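Long-range contacts in syndapin (Drosophila melanogaster, PDB 3I2W), which probably takes part in endocytosis and the internalization of plasma membrane proteins, its F-BAR domain, the part described here, being a dimeric membrane-binding helical module: residues F4-Y10 with F123-Q127; T14-E18 with E115-E120; I31-A35 with L90-N95. One frame throughout, in Å; residues are numbered along the deposited sequence.

Interaction 1: residues F4-Y10 with F123-Q127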
ATOM      1  N   PHE B   4       6.586 -32.834  29.209  1.00 33.80           N
ATOM      2  CA  PHE B   4       5.826 -32.028  30.164  1.00 32.61           C
ATOM      3  C   PHE B   4       5.889 -32.507  31.633  1.00 32.06           C
ATOM      4  O   PHE B   4       5.954 -31.727  32.577  1.00 31.55           O
ATOM      5  CB  PHE B   4       4.363 -31.951  29.708  1.00 31.76           C
ATOM      6  CG  PHE B   4       3.466 -31.309  30.720  1.00 30.56           C
ATOM      7  CD1 PHE B   4       3.460 -29.937  30.884  1.00 28.24           C
ATOM      8  CD2 PHE B   4       2.656 -32.088  31.547  1.00 27.30           C
ATOM      9  CE1 PHE B   4       2.631 -29.376  31.817  1.00 27.02           C
ATOM     10  CE2 PHE B   4       1.863 -31.529  32.464  1.00 23.51           C
ATOM     11  CZ  PHE B   4       1.828 -30.170  32.601  1.00 23.25           C
ATOM     12  N   TRP B   5       5.823 -33.808  31.807  1.00 32.15           N
ATOM     13  CA  TRP B   5       5.714 -34.400  33.127  1.00 32.30           C
ATOM     14  C   TRP B   5       6.954 -34.332  34.046  1.00 32.82           C
ATOM     15  O   TRP B   5       6.831 -34.421  35.260  1.00 32.31           O
ATOM     16  CB  TRP B   5       5.197 -35.792  32.932  1.00 31.36           C
ATOM     17  CG  TRP B   5       3.807 -35.727  32.438  1.00 29.95           C
ATOM     18  CD1 TRP B   5       3.355 -36.029  31.197  1.00 28.69           C
ATOM     19  CD2 TRP B   5       2.671 -35.290  33.186  1.00 28.95           C
ATOM     20  NE1 TRP B   5       1.999 -35.851  31.133  1.00 25.41           N
ATOM     21  CE2 TRP B   5       1.554 -35.422  32.353  1.00 26.60           C
ATOM     22  CE3 TRP B   5       2.487 -34.864  34.514  1.00 29.93           C
ATOM     23  CZ2 TRP B   5       0.279 -35.106  32.775  1.00 29.17           C
ATOM     24  CZ3 TRP B   5       1.217 -34.558  34.943  1.00 31.17           C
ATOM     25  CH2 TRP B   5       0.127 -34.663  34.078  1.00 30.64           C
ATOM     26  N   GLU B   6       8.103 -34.127  33.410  1.00 34.03           N
ATOM     27  CA  GLU B   6       9.414 -33.801  33.958  1.00 35.96           C
ATOM     28  C   GLU B   6       9.502 -32.475  34.745  1.00 35.21           C
ATOM     29  O   GLU B   6       8.915 -31.495  34.371  1.00 34.65           O
ATOM     30  CB  GLU B   6      10.290 -33.662  32.730  1.00 37.34           C
ATOM     31  CG  GLU B   6      11.612 -34.389  32.731  1.00 43.24           C
ATOM     32  CD  GLU B   6      11.486 -35.863  32.993  1.00 49.41           C
ATOM     33  OE1 GLU B   6      10.675 -36.559  32.311  1.00 52.16           O
ATOM     34  OE2 GLU B   6      12.230 -36.319  33.896  1.00 53.34           O
ATOM     35  N   PRO B   7      10.268 -32.436  35.835  1.00 35.49           N
ATOM     36  CA  PRO B   7      10.224 -31.214  36.676  1.00 35.54           C
ATOM     37  C   PRO B   7      10.632 -29.955  35.927  1.00 35.36           C
ATOM     38  O   PRO B   7      11.570 -29.974  35.113  1.00 36.69           O
ATOM     39  CB  PRO B   7      11.252 -31.485  37.795  1.00 34.76           C
ATOM     40  CG  PRO B   7      11.429 -32.924  37.819  1.00 34.68           C
ATOM     41  CD  PRO B   7      11.178 -33.450  36.390  1.00 35.53           C
ATOM     42  N   GLY B   8       9.930 -28.871  36.195  1.00 34.39           N
ATOM     43  CA  GLY B   8      10.210 -27.603  35.532  1.00 32.72           C
ATOM     44  C   GLY B   8       9.660 -27.446  34.122  1.00 31.47           C
ATOM     45  O   GLY B   8       9.597 -26.357  33.606  1.00 31.63           O
ATOM     46  N   ASN B   9       9.272 -28.525  33.483  1.00 30.64           N
ATOM     47  CA  ASN B   9       8.954 -28.463  32.089  1.00 29.94           C
ATOM     48  C   ASN B   9       7.626 -27.847  31.742  1.00 29.48           C
ATOM     49  O   ASN B   9       7.331 -27.711  30.576  1.00 29.73           O
ATOM     50  CB  ASN B   9       9.077 -29.843  31.462  1.00 30.61           C
ATOM     51  CG  ASN B   9      10.470 -30.105  30.950  1.00 31.82           C
ATOM     52  OD1 ASN B   9      11.300 -29.219  30.931  1.00 37.35           O
ATOM     53  ND2 ASN B   9      10.729 -31.309  30.516  1.00 33.91           N
ATOM     54  N   TYR B  10       6.847 -27.439  32.739  1.00 28.65           N
ATOM     55  CA  TYR B  10       5.594 -26.748  32.505  1.00 27.97           C
ATOM     56  C   TYR B  10       5.863 -25.368  32.022  1.00 28.58           C
ATOM     57  O   TYR B  10       4.953 -24.612  31.722  1.00 29.12           O
ATOM     58  CB  TYR B  10       4.802 -26.637  33.776  1.00 28.09           C
ATOM     59  CG  TYR B  10       5.575 -26.061  34.923  1.00 28.07           C
ATOM     60  CD1 TYR B  10       6.185 -26.873  35.860  1.00 28.84           C
ATOM     61  CD2 TYR B  10       5.702 -24.721  35.070  1.00 28.21           C
ATOM     62  CE1 TYR B  10       6.900 -26.342  36.917  1.00 29.01           C
ATOM     63  CE2 TYR B  10       6.395 -24.191  36.119  1.00 31.01           C
ATOM     64  CZ  TYR B  10       6.997 -24.994  37.042  1.00 29.96           C
ATOM     65  OH  TYR B  10       7.691 -24.393  38.071  1.00 30.53           O
ATOM     66  N   PHE B 123       1.817 -24.105  39.274  1.00 29.61           N
ATOM     67  CA  PHE B 123       2.391 -25.368  38.824  1.00 29.50           C
ATOM     68  C   PHE B 123       3.446 -25.828  39.816  1.00 31.00           C
ATOM     69  O   PHE B 123       3.614 -27.013  40.087  1.00 31.31           O
ATOM     70  CB  PHE B 123       3.118 -25.192  37.523  1.00 28.65           C
ATOM     71  CG  PHE B 123       2.300 -25.470  36.317  1.00 28.11           C
ATOM     72  CD1 PHE B 123       1.788 -26.740  36.069  1.00 27.96           C
ATOM     73  CD2 PHE B 123       2.076 -24.476  35.379  1.00 25.65           C
ATOM     74  CE1 PHE B 123       1.059 -26.997  34.924  1.00 26.48           C
ATOM     75  CE2 PHE B 123       1.353 -24.750  34.243  1.00 26.85           C
ATOM     76  CZ  PHE B 123       0.852 -26.012  34.009  1.00 24.59           C
ATOM     77  N   LYS B 124       4.198 -24.875  40.332  1.00 31.73           N
ATOM     78  CA  LYS B 124       5.320 -25.217  41.126  1.00 32.76           C
ATOM     79  C   LYS B 124       4.749 -25.865  42.352  1.00 32.80           C
ATOM     80  O   LYS B 124       5.277 -26.833  42.811  1.00 33.26           O
ATOM     81  CB  LYS B 124       6.127 -23.969  41.448  1.00 33.73           C
ATOM     82  CG  LYS B 124       7.480 -24.219  42.015  1.00 35.93           C
ATOM     83  CD  LYS B 124       7.988 -22.994  42.709  1.00 43.25           C
ATOM     84  CE  LYS B 124       9.273 -23.309  43.462  1.00 48.81           C
ATOM     85  NZ  LYS B 124      10.342 -23.765  42.500  1.00 51.28           N
ATOM     86  N   LYS B 125       3.636 -25.349  42.857  1.00 33.42           N
ATOM     87  CA  LYS B 125       3.002 -25.882  44.049  1.00 33.34           C
ATOM     88  C   LYS B 125       2.449 -27.261  43.731  1.00 33.46           C
ATOM     89  O   LYS B 125       2.769 -28.250  44.339  1.00 34.18           O
ATOM     90  CB  LYS B 125       1.884 -24.968  44.415  1.00 32.78           C
ATOM     91  CG  LYS B 125       1.830 -24.644  45.899  1.00 37.93           C
ATOM     92  CD  LYS B 125       0.422 -24.211  46.314  1.00 41.03           C
ATOM     93  CE  LYS B 125      -0.565 -25.227  45.792  1.00 43.97           C
ATOM     94  NZ  LYS B 125      -1.752 -25.130  46.628  1.00 50.20           N
ATOM     95  N   ALA B 126       1.620 -27.329  42.727  1.00 33.62           N
ATOM     96  CA  ALA B 126       1.216 -28.586  42.188  1.00 33.33           C
ATOM     97  C   ALA B 126       2.330 -29.626  42.011  1.00 34.05           C
ATOM     98  O   ALA B 126       2.030 -30.788  42.015  1.00 35.47           O
ATOM     99  CB  ALA B 126       0.543 -28.331  40.882  1.00 32.27           C
ATOM    100  N   GLN B 127       3.599 -29.255  41.814  1.00 34.19           N
ATOM    101  CA  GLN B 127       4.608 -30.255  41.428  1.00 32.84           C
ATOM    102  C   GLN B 127       5.502 -30.582  42.608  1.00 33.74           C
ATOM    103  O   GLN B 127       6.140 -31.645  42.634  1.00 34.20           O
ATOM    104  CB  GLN B 127       5.448 -29.737  40.272  1.00 32.49           C
ATOM    105  CG  GLN B 127       6.309 -30.762  39.600  1.00 30.81           C
ATOM    106  CD  GLN B 127       7.076 -30.207  38.422  1.00 30.95           C
ATOM    107  OE1 GLN B 127       7.889 -29.256  38.541  1.00 25.44           O
ATOM    108  NE2 GLN B 127       6.856 -30.830  37.255  1.00 32.65           N
TER
HETATM  109  O   HOH W   1       6.688 -29.937  34.439  1.00 18.13           O
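Tyr10 and Phe123 form the apolar half of this contact, their rings nearly parallel (15° between planes) but slid so far apart that they barely overlap. Each ring instead covers the other's CB: Tyr10 CB lies 3.6 Å from the Phe123 ring centroid and Phe123 CB 3.5 Å from the Tyr10 centroid, two reciprocal CH-pi contacts. With chi1 at 52°, Tyr10 CG sits between its backbone N and carbonyl carbon, which turns the ring across helix 114-159 and carries OH to Lys124 CB. Phe4 adds its CZ, with Phe123 CE1 meeting it at the ring edge. Replacing Tyr10 by an alanine would probably open a gap beside Phe123 and leave Lys124 CB without its hydroxyl neighbour.

The polar half belongs to Gln127, whose extended chain delivers its amide to the type II turn Glu6-Asn9. Gly8 N donates to Gln127 OE1 over 3.1 Å in a nearly straight bond (168°), and that oxygen also lies at the edge of the Tyr10 ring. On the other side of the amide, NE2 gives a hydrogen to Tyr207 OH and another to a water at 3.0 Å; the water in turn donates to Phe4 O and Glu6 O, each at 2.7 Å from it. The arrangement pins the N-terminal lead-in of helix 11-58 onto the helical bundle of the F-BAR domain, beside Ile277 of the second subunit, which accepts from Trp5.

Interaction 2: residues T14-E18 with E115-E120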
ATOM      1  N   THR B  14       3.760 -21.911  30.469  1.00 25.29           N
ATOM      2  CA  THR B  14       3.678 -20.620  31.079  1.00 26.41           C
ATOM      3  C   THR B  14       4.350 -19.624  30.134  1.00 26.92           C
ATOM      4  O   THR B  14       3.867 -18.525  29.975  1.00 27.42           O
ATOM      5  CB  THR B  14       4.302 -20.550  32.495  1.00 26.57           C
ATOM      6  OG1 THR B  14       5.692 -20.797  32.422  1.00 29.57           O
ATOM      7  CG2 THR B  14       3.770 -21.595  33.373  1.00 27.75           C
ATOM      8  N   LYS B  15       5.425 -20.005  29.447  1.00 26.79           N
ATOM      9  CA  LYS B  15       6.066 -19.038  28.557  1.00 26.23           C
ATOM     10  C   LYS B  15       5.013 -18.559  27.563  1.00 25.17           C
ATOM     11  O   LYS B  15       5.012 -17.406  27.144  1.00 25.24           O
ATOM     12  CB  LYS B  15       7.306 -19.634  27.870  1.00 26.31           C
ATOM     13  CG  LYS B  15       7.977 -18.747  26.882  1.00 27.48           C
ATOM     14  CD  LYS B  15       9.403 -19.230  26.495  1.00 30.41           C
ATOM     15  CE  LYS B  15       9.840 -18.697  25.063  1.00 32.88           C
ATOM     16  NZ  LYS B  15       8.969 -19.270  23.882  1.00 29.68           N
ATOM     17  N   ARG B  16       4.083 -19.443  27.248  1.00 24.02           N
ATOM     18  CA  ARG B  16       3.093 -19.171  26.221  1.00 23.86           C
ATOM     19  C   ARG B  16       2.098 -18.071  26.619  1.00 24.29           C
ATOM     20  O   ARG B  16       1.607 -17.373  25.774  1.00 24.77           O
ATOM     21  CB  ARG B  16       2.370 -20.451  25.781  1.00 22.82           C
ATOM     22  CG  ARG B  16       1.227 -20.112  24.831  1.00 23.70           C
ATOM     23  CD  ARG B  16       0.307 -21.278  24.474  1.00 22.91           C
ATOM     24  NE  ARG B  16      -0.342 -21.850  25.642  1.00 22.38           N
ATOM     25  CZ  ARG B  16      -1.253 -22.813  25.590  1.00 25.38           C
ATOM     26  NH1 ARG B  16      -1.692 -23.271  24.414  1.00 28.07           N
ATOM     27  NH2 ARG B  16      -1.752 -23.299  26.710  1.00 24.61           N
ATOM     28  N   ILE B  17       1.790 -17.949  27.903  1.00 24.34           N
ATOM     29  CA  ILE B  17       1.077 -16.814  28.413  1.00 24.08           C
ATOM     30  C   ILE B  17       1.726 -15.544  27.960  1.00 24.84           C
ATOM     31  O   ILE B  17       1.037 -14.695  27.430  1.00 26.64           O
ATOM     32  CB  ILE B  17       1.085 -16.798  29.955  1.00 24.06           C
ATOM     33  CG1 ILE B  17       0.276 -17.947  30.481  1.00 23.76           C
ATOM     34  CG2 ILE B  17       0.476 -15.552  30.501  1.00 23.30           C
ATOM     35  CD1 ILE B  17       0.401 -18.098  31.934  1.00 26.52           C
ATOM     36  N   GLU B  18       3.031 -15.382  28.208  1.00 25.27           N
ATOM     37  CA  GLU B  18       3.767 -14.170  27.849  1.00 25.55           C
ATOM     38  C   GLU B  18       3.922 -14.022  26.322  1.00 26.83           C
ATOM     39  O   GLU B  18       3.953 -12.923  25.805  1.00 27.75           O
ATOM     40  CB  GLU B  18       5.132 -14.216  28.486  1.00 25.21           C
ATOM     41  CG  GLU B  18       6.107 -13.177  27.925  1.00 27.69           C
ATOM     42  CD  GLU B  18       7.183 -12.637  28.913  1.00 27.83           C
ATOM     43  OE1 GLU B  18       7.278 -13.108  30.046  1.00 29.42           O
ATOM     44  OE2 GLU B  18       7.919 -11.688  28.557  1.00 29.56           O
ATOM     45  N   GLU B 115       0.038 -12.702  35.256  1.00 24.59           N
ATOM     46  CA  GLU B 115      -0.607 -13.920  34.844  1.00 24.75           C
ATOM     47  C   GLU B 115       0.365 -15.053  34.630  1.00 25.44           C
ATOM     48  O   GLU B 115       0.052 -16.195  34.937  1.00 26.84           O
ATOM     49  CB  GLU B 115      -1.513 -13.717  33.629  1.00 25.07           C
ATOM     50  CG  GLU B 115      -2.716 -12.771  33.908  1.00 23.43           C
ATOM     51  CD  GLU B 115      -2.304 -11.291  34.087  1.00 25.25           C
ATOM     52  OE1 GLU B 115      -1.113 -10.956  33.972  1.00 22.88           O
ATOM     53  OE2 GLU B 115      -3.178 -10.431  34.322  1.00 30.82           O
ATOM     54  N   ARG B 116       1.562 -14.766  34.152  1.00 25.47           N
ATOM     55  CA  ARG B 116       2.588 -15.814  34.081  1.00 24.76           C
ATOM     56  C   ARG B 116       3.125 -16.263  35.450  1.00 24.75           C
ATOM     57  O   ARG B 116       3.174 -17.449  35.762  1.00 24.43           O
ATOM     58  CB  ARG B 116       3.723 -15.333  33.199  1.00 24.57           C
ATOM     59  CG  ARG B 116       4.605 -16.428  32.679  1.00 25.50           C
ATOM     60  CD  ARG B 116       5.776 -15.835  31.922  1.00 29.35           C
ATOM     61  NE  ARG B 116       6.855 -16.805  31.865  1.00 33.57           N
ATOM     62  CZ  ARG B 116       7.910 -16.760  31.068  1.00 31.41           C
ATOM     63  NH1 ARG B 116       8.080 -15.791  30.204  1.00 34.64           N
ATOM     64  NH2 ARG B 116       8.780 -17.732  31.116  1.00 32.61           N
ATOM     65  N   LYS B 117       3.521 -15.302  36.266  1.00 25.55           N
ATOM     66  CA  LYS B 117       4.152 -15.556  37.554  1.00 26.41           C
ATOM     67  C   LYS B 117       3.253 -16.344  38.450  1.00 27.29           C
ATOM     68  O   LYS B 117       3.698 -17.283  39.070  1.00 27.56           O
ATOM     69  CB  LYS B 117       4.430 -14.226  38.231  1.00 26.67           C
ATOM     70  CG  LYS B 117       4.842 -14.324  39.673  1.00 28.25           C
ATOM     71  CD  LYS B 117       6.292 -14.750  39.828  1.00 33.12           C
ATOM     72  CE  LYS B 117       6.552 -15.474  41.156  1.00 38.02           C
ATOM     73  NZ  LYS B 117       8.009 -15.757  41.198  1.00 42.41           N
ATOM     74  N   ASP B 118       1.971 -15.968  38.502  1.00 28.09           N
ATOM     75  CA  ASP B 118       0.995 -16.657  39.309  1.00 28.43           C
ATOM     76  C   ASP B 118       0.875 -18.097  38.913  1.00 29.32           C
ATOM     77  O   ASP B 118       0.821 -18.966  39.755  1.00 30.63           O
ATOM     78  CB  ASP B 118      -0.372 -16.042  39.164  1.00 28.34           C
ATOM     79  CG  ASP B 118      -0.517 -14.738  39.892  1.00 29.99           C
ATOM     80  OD1 ASP B 118       0.309 -14.422  40.765  1.00 34.82           O
ATOM     81  OD2 ASP B 118      -1.459 -13.974  39.571  1.00 35.01           O
ATOM     82  N   LEU B 119       0.800 -18.374  37.628  1.00 29.84           N
ATOM     83  CA  LEU B 119       0.638 -19.743  37.233  1.00 30.39           C
ATOM     84  C   LEU B 119       1.884 -20.579  37.298  1.00 30.47           C
ATOM     85  O   LEU B 119       1.811 -21.796  37.222  1.00 31.01           O
ATOM     86  CB  LEU B 119       0.098 -19.821  35.839  1.00 30.31           C
ATOM     87  CG  LEU B 119      -1.357 -19.964  36.075  1.00 31.92           C
ATOM     88  CD1 LEU B 119      -1.833 -18.530  36.373  1.00 37.40           C
ATOM     89  CD2 LEU B 119      -1.837 -20.393  34.825  1.00 35.85           C
ATOM     90  N   GLU B 120       3.040 -19.950  37.381  1.00 30.07           N
ATOM     91  CA  GLU B 120       4.223 -20.754  37.396  1.00 29.91           C
ATOM     92  C   GLU B 120       4.205 -21.227  38.772  1.00 30.47           C
ATOM     93  O   GLU B 120       4.448 -22.386  39.010  1.00 31.61           O
ATOM     94  CB  GLU B 120       5.458 -19.932  37.140  1.00 29.21           C
ATOM     95  CG  GLU B 120       5.787 -19.799  35.688  1.00 30.12           C
ATOM     96  CD  GLU B 120       6.953 -18.860  35.451  1.00 31.81           C
ATOM     97  OE1 GLU B 120       7.462 -18.292  36.428  1.00 34.81           O
ATOM     98  OE2 GLU B 120       7.394 -18.707  34.303  1.00 30.72           O
TER
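Helices 11-58 and 114-159 run antiparallel here, the short segments 14-18 and 115-120 inclined at 170° with axes 8.8 Å apart, as neighbours in the elongated helical bundle of the F-BAR fold. The backbones come closest at Thr14 and Arg116. Arg116 is a knob in the hole made by Thr14, Lys15, Ile17 and Glu18. Its CG lies anti to the backbone N (chi1 -161°) and the chain runs extended to NE, which carries CG and CD past Thr14 O and the guanidinium across helix 11-58, one face lying over Lys15 CA.

The head of Arg116 is shared by two carboxylates, one from each helix. NH1 makes a salt bridge to Glu18 OE1 at 2.8 Å, bent to 141°, with the carboxylate and guanidinium planes steeply inclined. NE makes a second to Glu120 OE2 at 3.1 Å, one helical turn on in the same segment. Together they form a network that probably balances much of the arginine's charge and limits rotation of its head.

On the other flank Ile17 CD1 lies against the backbone, 3.6 Å from Glu115 O, and meets Leu119 CB at 4.3 Å; Leu119 also touches Cys218 of helix 169-240. Thr14 OG1 lies near both Lys11 O of its own helix and, at 3.3 Å, Glu120 OE2, while Thr14 CG2 packs against Glu120 CG at 3.6 Å.

Interaction 3: residues I31-A35 with L90-N95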
ATOM      1  N   ILE B  31      -0.780  -4.257  12.016  1.00 26.37           N
ATOM      2  CA  ILE B  31      -1.892  -3.512  11.476  1.00 24.99           C
ATOM      3  C   ILE B  31      -1.476  -2.071  11.273  1.00 24.92           C
ATOM      4  O   ILE B  31      -1.734  -1.491  10.230  1.00 25.56           O
ATOM      5  CB  ILE B  31      -3.098  -3.651  12.429  1.00 25.36           C
ATOM      6  CG1 ILE B  31      -3.700  -5.024  12.231  1.00 24.27           C
ATOM      7  CG2 ILE B  31      -4.115  -2.546  12.259  1.00 24.56           C
ATOM      8  CD1 ILE B  31      -4.385  -5.512  13.422  1.00 28.04           C
ATOM      9  N   GLN B  32      -0.818  -1.480  12.265  1.00 25.09           N
ATOM     10  CA  GLN B  32      -0.445  -0.083  12.195  1.00 24.86           C
ATOM     11  C   GLN B  32       0.364   0.091  10.918  1.00 25.11           C
ATOM     12  O   GLN B  32       0.182   1.055  10.160  1.00 24.09           O
ATOM     13  CB  GLN B  32       0.376   0.299  13.408  1.00 24.89           C
ATOM     14  CG  GLN B  32       0.970   1.714  13.384  1.00 27.53           C
ATOM     15  CD  GLN B  32      -0.054   2.795  13.782  1.00 36.04           C
ATOM     16  OE1 GLN B  32      -0.575   2.826  14.933  1.00 42.73           O
ATOM     17  NE2 GLN B  32      -0.364   3.680  12.837  1.00 33.68           N
ATOM     18  N   GLU B  33       1.228  -0.890  10.662  1.00 25.27           N
ATOM     19  CA  GLU B  33       2.076  -0.833   9.521  1.00 24.92           C
ATOM     20  C   GLU B  33       1.309  -0.805   8.232  1.00 25.96           C
ATOM     21  O   GLU B  33       1.620   0.015   7.398  1.00 28.02           O
ATOM     22  CB  GLU B  33       3.153  -1.886   9.577  1.00 24.41           C
ATOM     23  CG  GLU B  33       4.410  -1.250  10.173  1.00 25.40           C
ATOM     24  CD  GLU B  33       5.574  -2.184  10.550  1.00 26.90           C
ATOM     25  OE1 GLU B  33       5.882  -3.139   9.827  1.00 27.54           O
ATOM     26  OE2 GLU B  33       6.226  -1.911  11.588  1.00 32.37           O
ATOM     27  N   ARG B  34       0.298  -1.646   8.062  1.00 25.91           N
ATOM     28  CA  ARG B  34      -0.523  -1.634   6.875  1.00 25.61           C
ATOM     29  C   ARG B  34      -1.205  -0.284   6.752  1.00 26.94           C
ATOM     30  O   ARG B  34      -1.322   0.283   5.677  1.00 27.32           O
ATOM     31  CB  ARG B  34      -1.575  -2.720   7.021  1.00 25.15           C
ATOM     32  CG  ARG B  34      -2.638  -2.839   5.914  1.00 24.77           C
ATOM     33  CD  ARG B  34      -2.033  -2.856   4.533  1.00 23.34           C
ATOM     34  NE  ARG B  34      -3.035  -3.078   3.531  1.00 25.14           N
ATOM     35  CZ  ARG B  34      -3.448  -4.266   3.127  1.00 25.19           C
ATOM     36  NH1 ARG B  34      -2.931  -5.361   3.632  1.00 26.99           N
ATOM     37  NH2 ARG B  34      -4.380  -4.354   2.197  1.00 24.40           N
ATOM     38  N   ALA B  35      -1.696   0.216   7.873  1.00 28.44           N
ATOM     39  CA  ALA B  35      -2.283   1.556   7.951  1.00 28.34           C
ATOM     40  C   ALA B  35      -1.393   2.624   7.407  1.00 28.27           C
ATOM     41  O   ALA B  35      -1.865   3.604   6.910  1.00 28.63           O
ATOM     42  CB  ALA B  35      -2.603   1.875   9.383  1.00 28.19           C
ATOM     43  N   LEU B  90      -8.547   0.883  10.666  1.00 31.74           N
ATOM     44  CA  LEU B  90      -7.600  -0.071  11.212  1.00 31.36           C
ATOM     45  C   LEU B  90      -7.143   0.489  12.525  1.00 32.50           C
ATOM     46  O   LEU B  90      -7.080  -0.220  13.501  1.00 32.96           O
ATOM     47  CB  LEU B  90      -6.403  -0.285  10.314  1.00 30.87           C
ATOM     48  CG  LEU B  90      -6.610  -0.946   8.963  1.00 31.00           C
ATOM     49  CD1 LEU B  90      -5.321  -0.903   8.226  1.00 33.91           C
ATOM     50  CD2 LEU B  90      -7.105  -2.352   9.019  1.00 29.60           C
ATOM     51  N   CYS B  91      -6.854   1.772  12.590  1.00 33.43           N
ATOM     52  CA  CYS B  91      -6.390   2.279  13.858  1.00 34.81           C
ATOM     53  C   CYS B  91      -7.376   2.513  14.936  1.00 35.83           C
ATOM     54  O   CYS B  91      -6.969   2.527  16.064  1.00 38.48           O
ATOM     55  CB  CYS B  91      -5.542   3.524  13.732  1.00 34.27           C
ATOM     56  SG  CYS B  91      -4.217   3.146  12.688  1.00 34.69           S
ATOM     57  N   ASN B  92      -8.636   2.755  14.671  1.00 36.76           N
ATOM     58  CA  ASN B  92      -9.476   3.090  15.815  1.00 36.78           C
ATOM     59  C   ASN B  92     -10.578   2.121  16.000  1.00 37.55           C
ATOM     60  O   ASN B  92     -11.126   2.105  17.058  1.00 38.85           O
ATOM     61  CB  ASN B  92     -10.104   4.484  15.761  1.00 37.27           C
ATOM     62  CG  ASN B  92      -9.187   5.550  15.156  1.00 36.39           C
ATOM     63  OD1 ASN B  92      -8.037   5.652  15.521  1.00 35.72           O
ATOM     64  ND2 ASN B  92      -9.720   6.346  14.226  1.00 35.47           N
ATOM     65  N   ASP B  93     -10.968   1.363  14.981  1.00 37.91           N
ATOM     66  CA  ASP B  93     -11.808   0.200  15.245  1.00 38.06           C
ATOM     67  C   ASP B  93     -10.900  -0.962  15.739  1.00 36.63           C
ATOM     68  O   ASP B  93     -11.154  -1.561  16.790  1.00 37.18           O
ATOM     69  CB  ASP B  93     -12.670  -0.234  14.038  1.00 39.31           C
ATOM     70  CG  ASP B  93     -13.816   0.793  13.658  1.00 44.97           C
ATOM     71  OD1 ASP B  93     -14.193   1.690  14.477  1.00 49.06           O
ATOM     72  OD2 ASP B  93     -14.356   0.669  12.506  1.00 47.05           O
ATOM     73  N   VAL B  94      -9.837  -1.275  15.014  1.00 33.47           N
ATOM     74  CA  VAL B  94      -9.185  -2.525  15.266  1.00 30.81           C
ATOM     75  C   VAL B  94      -8.048  -2.397  16.267  1.00 29.97           C
ATOM     76  O   VAL B  94      -8.056  -3.044  17.299  1.00 29.81           O
ATOM     77  CB  VAL B  94      -8.740  -3.168  13.969  1.00 30.79           C
ATOM     78  CG1 VAL B  94      -8.176  -4.542  14.234  1.00 30.77           C
ATOM     79  CG2 VAL B  94      -9.926  -3.284  13.038  1.00 31.37           C
ATOM     80  N   ASN B  95      -7.068  -1.549  16.006  1.00 28.53           N
ATOM     81  CA  ASN B  95      -5.963  -1.563  16.913  1.00 27.38           C
ATOM     82  C   ASN B  95      -6.356  -1.270  18.370  1.00 26.78           C
ATOM     83  O   ASN B  95      -5.892  -1.930  19.228  1.00 26.95           O
ATOM     84  CB  ASN B  95      -4.759  -0.769  16.399  1.00 26.56           C
ATOM     85  CG  ASN B  95      -3.705  -1.662  15.785  1.00 26.67           C
ATOM     86  OD1 ASN B  95      -3.853  -2.877  15.752  1.00 30.72           O
ATOM     87  ND2 ASN B  95      -2.663  -1.069  15.233  1.00 26.84           N
TER
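Ile31 meets Asn95 and Leu90 through its two branches: chi1 of -76° sets CG2 anti to the backbone N, aimed at both residues, while CG1 lies beside that N and carries CD1 on to Val94. Leu90, its CG anti to its own carbonyl carbon (chi1 -66°), sends CD1 over the backbone of Ala35, 3.8 Å from Ala35 N, and against Arg34 CG.

These groups knit an apolar seam. Leu90 CB packs on Ile31 CG2 at 3.8 Å, and Ile31 CD1 meets Val94 CG1 at 4.0 Å, the two side chains crossing at about a right angle. Ala35 CB touches both Leu90 CD1 and, at 3.9 Å, Cys91 SG; the same sulfur faces Gln32 NE2 at the more exposed rim.

Asn95 lays its amide alongside Ile31, the two side chains passing in opposite directions. Its OD1 comes 3.5 Å from Ile31 CB, and its ND2 is satisfied by Gln28 O, a turn earlier in helix 11-58, so a buried polar group is tied to the opposite helix within a largely apolar surface.

Segment 90-95 contains a wider pi-type turn, in which Asn95 N bonds to Leu90 O at 2.8 Å. Cys239 and Leu240 of helix 169-240 cover Leu90, whereas Arg34 extends to the second subunit, bridging to its Glu75 and making a cation-pi contact with its Trp48. Long helices packed antiparallel (159° between these segments), with helix 169-240 against Leu90 and Val94 and the partner subunit meeting helix 11-58 at Arg34, are characteristic of the dimeric F-BAR bundle.

In the fold
All three contacts lie along the elongated helical bundle of one F-BAR subunit. Interactions 1 and 2 share helix 114-159 and touch: Phe123 CD2 packs on Thr14 CG2 at 3.9 Å, and their centres are 13 Å apart. Interactions 2 and 3 share helix 11-58; their nearest atoms are about 16 Å apart. Interaction 3 lies about 39 Å from interaction 1, centre to centre. Interactions 1 and 3 reach the second subunit through residues that touch across the contact; in interaction 2, Arg16, which takes no part in it, meets Trp271 of that subunit. The sodium site (Ile56, Glu57, Gly59, Glu61, Glu66) lies beyond interaction 3, at the far end of helix 11-58, and includes no contact residue.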